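Local coordinates for toxin protein (Yersinia entomophaga, PDB 6AQK), which is the C-terminal toxin domain of an RHS protein and probably acts as an ADP-ribosyltransferase that modifies a target molecule in the poisoned cell, at residues 48-51 against 52-55; 74-77 against 78-81. All coordinates share one frame; numbering follows the deposited sequence.

Contact 1 of 2, residues 48-51 against 52-55; sequences IIDM and DNFI. With PT (platinum (II) ion), chain D.
I48 lays its CD1 methyl over the centre of one face of the F54 ring, a CH-pi contact with 4.2 Å from CD1 to the ring centroid. Its other branch, CG2, touches the stem of the same residue, 3.8 Å from F54 CB. F54 is buried, and F33 and L37 of helix 27-39 close in on this pair. The solvent side is looser and polar. There the first torsion of D50 (chi1 -168°) turns the carboxylate toward N53 N; OD1 accepts from that N at 3.2 Å, the N-H coming from above the carboxylate plane. The carboxylate of D52 lies near, OD2 3.5 Å from D50 OD1, a like-charged pair that would probably favour solvent or cations around it. Backbone bonds from F54 N to D50 O and from I55 N to M51 O (2.8 Å) start the helix. M51 runs beside I55, CG against CD1, before its chain bends at chi3 and SD binds platinum at 2.1 Å; H74 ND1 supplies the other protein ligand. The whole is a helix N-terminus with an aspartate N-cap at D50, backed by hydrophobic packing from I48.

Contact 2 of 2, residues 74-77 against 78-81; sequences HDKF and IEVQ. With PT (platinum (II) ion), chain D.
H74 and I78, one helical turn apart, leave the helix in much the same direction, and the isoleucine CG1 sits over one face of the imidazole. CG1 is 4.0 Å from the ring centroid and 29° off the normal, leaning toward the CE1 side of the ring, where the closest approach is 3.6 Å from CG1 to CE1. On the opposite side, tilted out of the ring plane, a platinum ion is bound by ND1 at 2.4 Å, with M51 SD as its second protein ligand.

F77 and Q81 meet differently. The phenylalanine is crossed at its far end by the glutamine amide, whose plane is turned 65° from the ring; NE2 comes within 3.8 Å of CZ and gives its hydrogen bond to Y45 O. The ring's CD2 also touches I78 CD1, which thus packs between histidine and phenylalanine.

K76 and E79 run alongside each other on another flank. The lysine bends at chi2 (70°), which brings CD to 3.4 Å from E79 OE1 and lets NZ form a weak, 3.4 Å salt bridge to the same oxygen. Its stronger partner is E26, and Y29 adds a cation-pi contact, so the ammonium group is shared among several groups. Beneath the side chains, successive i to i+4 bonds such as V80 N to K76 O hold the turns in place. The arrangement is that of an amphipathic alpha-helix at its N-terminal end, with F77 and V80 packed inward against neighbouring helices and H74 on its exposed side.

Contacts 1 and 2 open two helices that follow each other in the chain, 51-63 and 74-90, and their centres lie 11 Å apart. Inside, the ring of F77 joins them: its CE1 is 3.4 Å from F54 CD2, with the ring planes at about 70°, and its CZ is 3.7 Å from I48 CD1. I55 also meets F77. Outside, one platinum ion spans M51 SD and H74 ND1, which lie 3.7 Å apart; it is probably a heavy-atom label on a surface Met-His pair, not a native site. Both contacts lie about 24 and 22 Å from the chain's centre, in a helical part that precedes the strands of its mixed five-stranded sheet.

Contact 1 of 2, residues 48-51 against 52-55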
loop_
_atom_site.group_PDB
_atom_site.type_symbol
_atom_site.label_atom_id
_atom_site.label_comp_id
_atom_site.label_asym_id
_atom_site.label_seq_id
_atom_site.Cartn_x
_atom_site.Cartn_y
_atom_site.Cartn_z
ATOM N N ILE A 48 -1.356 16.512 14.080
ATOM C CA ILE A 48 -0.178 16.010 14.780
ATOM C C ILE A 48 0.145 16.989 15.902
ATOM O O ILE A 48 0.649 18.056 15.641
ATOM C CB ILE A 48 1.036 15.824 13.833
ATOM C CG1 ILE A 48 0.651 14.805 12.747
ATOM C CG2 ILE A 48 2.288 15.419 14.631
ATOM C CD1 ILE A 48 1.592 14.722 11.576
ATOM N N ILE A 49 -0.099 16.609 17.146
ATOM C CA ILE A 49 -0.037 17.565 18.277
ATOM C C ILE A 49 1.399 17.730 18.777
ATOM O O ILE A 49 1.883 18.842 18.904
ATOM C CB ILE A 49 -1.021 17.144 19.401
ATOM C CG1 ILE A 49 -2.454 17.032 18.832
ATOM C CG2 ILE A 49 -0.986 18.103 20.588
ATOM C CD1 ILE A 49 -2.959 18.233 18.035
ATOM N N ASP A 50 2.090 16.622 18.987
ATOM C CA ASP A 50 3.492 16.625 19.399
ATOM C C ASP A 50 4.450 16.525 18.185
ATOM O O ASP A 50 5.021 15.450 17.952
ATOM C CB ASP A 50 3.726 15.468 20.402
ATOM C CG ASP A 50 5.070 15.553 21.127
ATOM O OD1 ASP A 50 5.921 16.405 20.766
ATOM O OD2 ASP A 50 5.267 14.732 22.065
ATOM N N MET A 51 4.627 17.663 17.486
ATOM C CA MET A 51 5.612 17.882 16.364
ATOM C C MET A 51 6.975 17.235 16.676
ATOM O O MET A 51 7.580 16.505 15.869
ATOM C CB MET A 51 5.824 19.422 16.109
ATOM C CG MET A 51 5.940 19.929 14.649
ATOM S SD MET A 51 5.787 21.770 14.314
ATOM C CE MET A 51 4.061 21.946 14.826
ATOM N N ASP A 52 7.480 17.480 17.863
ATOM C CA ASP A 52 8.883 17.164 18.142
ATOM C C ASP A 52 9.080 15.695 18.239
ATOM O O ASP A 52 10.078 15.141 17.771
ATOM C CB ASP A 52 9.302 17.782 19.473
ATOM C CG ASP A 52 8.762 19.166 19.646
ATOM O OD1 ASP A 52 9.304 20.078 18.981
ATOM O OD2 ASP A 52 7.759 19.321 20.390
ATOM N N ASN A 53 8.139 15.043 18.908
ATOM C CA ASN A 53 8.202 13.615 18.994
ATOM C C ASN A 53 7.978 12.977 17.603
ATOM O O ASN A 53 8.589 11.961 17.313
ATOM C CB ASN A 53 7.194 13.010 20.002
ATOM C CG ASN A 53 7.544 11.583 20.311
ATOM O OD1 ASN A 53 8.720 11.290 20.526
ATOM N ND2 ASN A 53 6.557 10.650 20.221
ATOM N N PHE A 54 7.049 13.533 16.826
ATOM C CA PHE A 54 6.787 12.984 15.498
ATOM C C PHE A 54 8.063 13.040 14.653
ATOM O O PHE A 54 8.525 12.043 14.030
ATOM C CB PHE A 54 5.624 13.711 14.829
ATOM C CG PHE A 54 5.303 13.149 13.479
ATOM C CD1 PHE A 54 4.456 12.060 13.361
ATOM C CD2 PHE A 54 5.948 13.624 12.354
ATOM C CE1 PHE A 54 4.222 11.509 12.114
ATOM C CE2 PHE A 54 5.744 13.034 11.101
ATOM C CZ PHE A 54 4.877 12.008 11.000
ATOM N N ILE A 55 8.664 14.217 14.630
ATOM C CA ILE A 55 9.846 14.429 13.823
ATOM C C ILE A 55 10.937 13.477 14.200
ATOM O O ILE A 55 11.582 12.870 13.321
ATOM C CB ILE A 55 10.278 15.916 13.851
ATOM C CG1 ILE A 55 9.273 16.737 13.039
ATOM C CG2 ILE A 55 11.661 16.091 13.250
ATOM C CD1 ILE A 55 9.220 18.229 13.367
HETATM PT PT PT D . 7.897 22.002 14.003
#

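Contact 2 of 2, residues 74-77 against 78-81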
loop_
_atom_site.group_PDB
_atom_site.type_symbol
_atom_site.label_atom_id
_atom_site.label_comp_id
_atom_site.label_asym_id
_atom_site.label_seq_id
_atom_site.Cartn_x
_atom_site.Cartn_y
_atom_site.Cartn_z
ATOM N N HIS A 74 11.935 20.371 10.608
ATOM C CA HIS A 74 10.644 20.968 10.720
ATOM C C HIS A 74 10.195 21.438 9.354
ATOM O O HIS A 74 9.016 21.286 9.024
ATOM C CB HIS A 74 10.628 22.125 11.748
ATOM C CG HIS A 74 9.599 23.169 11.460
ATOM N ND1 HIS A 74 8.305 23.092 11.929
ATOM C CD2 HIS A 74 9.670 24.318 10.742
ATOM C CE1 HIS A 74 7.620 24.144 11.510
ATOM N NE2 HIS A 74 8.429 24.907 10.793
ATOM N N ASP A 75 11.114 21.992 8.545
ATOM C CA ASP A 75 10.788 22.402 7.140
ATOM C C ASP A 75 10.310 21.223 6.278
ATOM O O ASP A 75 9.380 21.355 5.466
ATOM C CB ASP A 75 11.985 23.022 6.389
ATOM C CG ASP A 75 12.448 24.347 6.999
ATOM O OD1 ASP A 75 11.638 25.021 7.668
ATOM O OD2 ASP A 75 13.631 24.701 6.814
ATOM N N LYS A 76 10.976 20.092 6.412
ATOM C CA LYS A 76 10.605 18.982 5.604
ATOM C C LYS A 76 9.250 18.470 6.127
ATOM O O LYS A 76 8.368 18.061 5.333
ATOM C CB LYS A 76 11.717 17.955 5.599
ATOM C CG LYS A 76 11.661 16.949 4.494
ATOM C CD LYS A 76 11.965 17.601 3.182
ATOM C CE LYS A 76 11.994 16.569 2.080
ATOM N NZ LYS A 76 12.399 17.182 0.790
ATOM N N PHE A 77 9.043 18.598 7.451
ATOM C CA PHE A 77 7.775 18.205 8.071
ATOM C C PHE A 77 6.649 18.986 7.435
ATOM O O PHE A 77 5.620 18.427 7.048
ATOM C CB PHE A 77 7.778 18.425 9.609
ATOM C CG PHE A 77 6.442 18.132 10.255
ATOM C CD1 PHE A 77 6.095 16.844 10.594
ATOM C CD2 PHE A 77 5.519 19.140 10.461
ATOM C CE1 PHE A 77 4.829 16.555 11.123
ATOM C CE2 PHE A 77 4.268 18.873 10.989
ATOM C CZ PHE A 77 3.918 17.573 11.323
ATOM N N ILE A 78 6.827 20.303 7.353
ATOM C CA ILE A 78 5.779 21.164 6.785
ATOM C C ILE A 78 5.537 20.873 5.317
ATOM O O ILE A 78 4.383 20.834 4.890
ATOM C CB ILE A 78 6.066 22.669 7.042
ATOM C CG1 ILE A 78 6.024 22.957 8.554
ATOM C CG2 ILE A 78 5.032 23.536 6.318
ATOM C CD1 ILE A 78 4.668 22.735 9.220
ATOM N N GLU A 79 6.613 20.629 4.569
ATOM C CA GLU A 79 6.471 20.331 3.154
ATOM C C GLU A 79 5.635 19.035 2.900
ATOM O O GLU A 79 4.697 19.025 2.053
ATOM C CB GLU A 79 7.840 20.278 2.520
ATOM C CG GLU A 79 7.913 20.002 1.013
ATOM C CD GLU A 79 9.316 19.552 0.591
ATOM O OE1 GLU A 79 10.311 19.835 1.280
ATOM O OE2 GLU A 79 9.447 18.890 -0.444
ATOM N N VAL A 80 5.996 17.974 3.617
ATOM C CA VAL A 80 5.370 16.670 3.458
ATOM C C VAL A 80 3.892 16.748 3.875
ATOM O O VAL A 80 3.026 16.303 3.156
ATOM C CB VAL A 80 6.160 15.566 4.150
ATOM C CG1 VAL A 80 5.313 14.254 4.154
ATOM C CG2 VAL A 80 7.547 15.403 3.497
ATOM N N GLN A 81 3.601 17.375 5.024
ATOM C CA GLN A 81 2.223 17.531 5.499
ATOM C C GLN A 81 1.337 18.285 4.490
ATOM O O GLN A 81 0.233 17.860 4.183
ATOM C CB GLN A 81 2.228 18.200 6.906
ATOM C CG GLN A 81 0.882 18.309 7.545
ATOM C CD GLN A 81 0.928 19.053 8.850
ATOM O OE1 GLN A 81 1.406 20.191 8.874
ATOM N NE2 GLN A 81 0.493 18.395 9.962
HETATM PT PT PT D . 7.897 22.002 14.003
#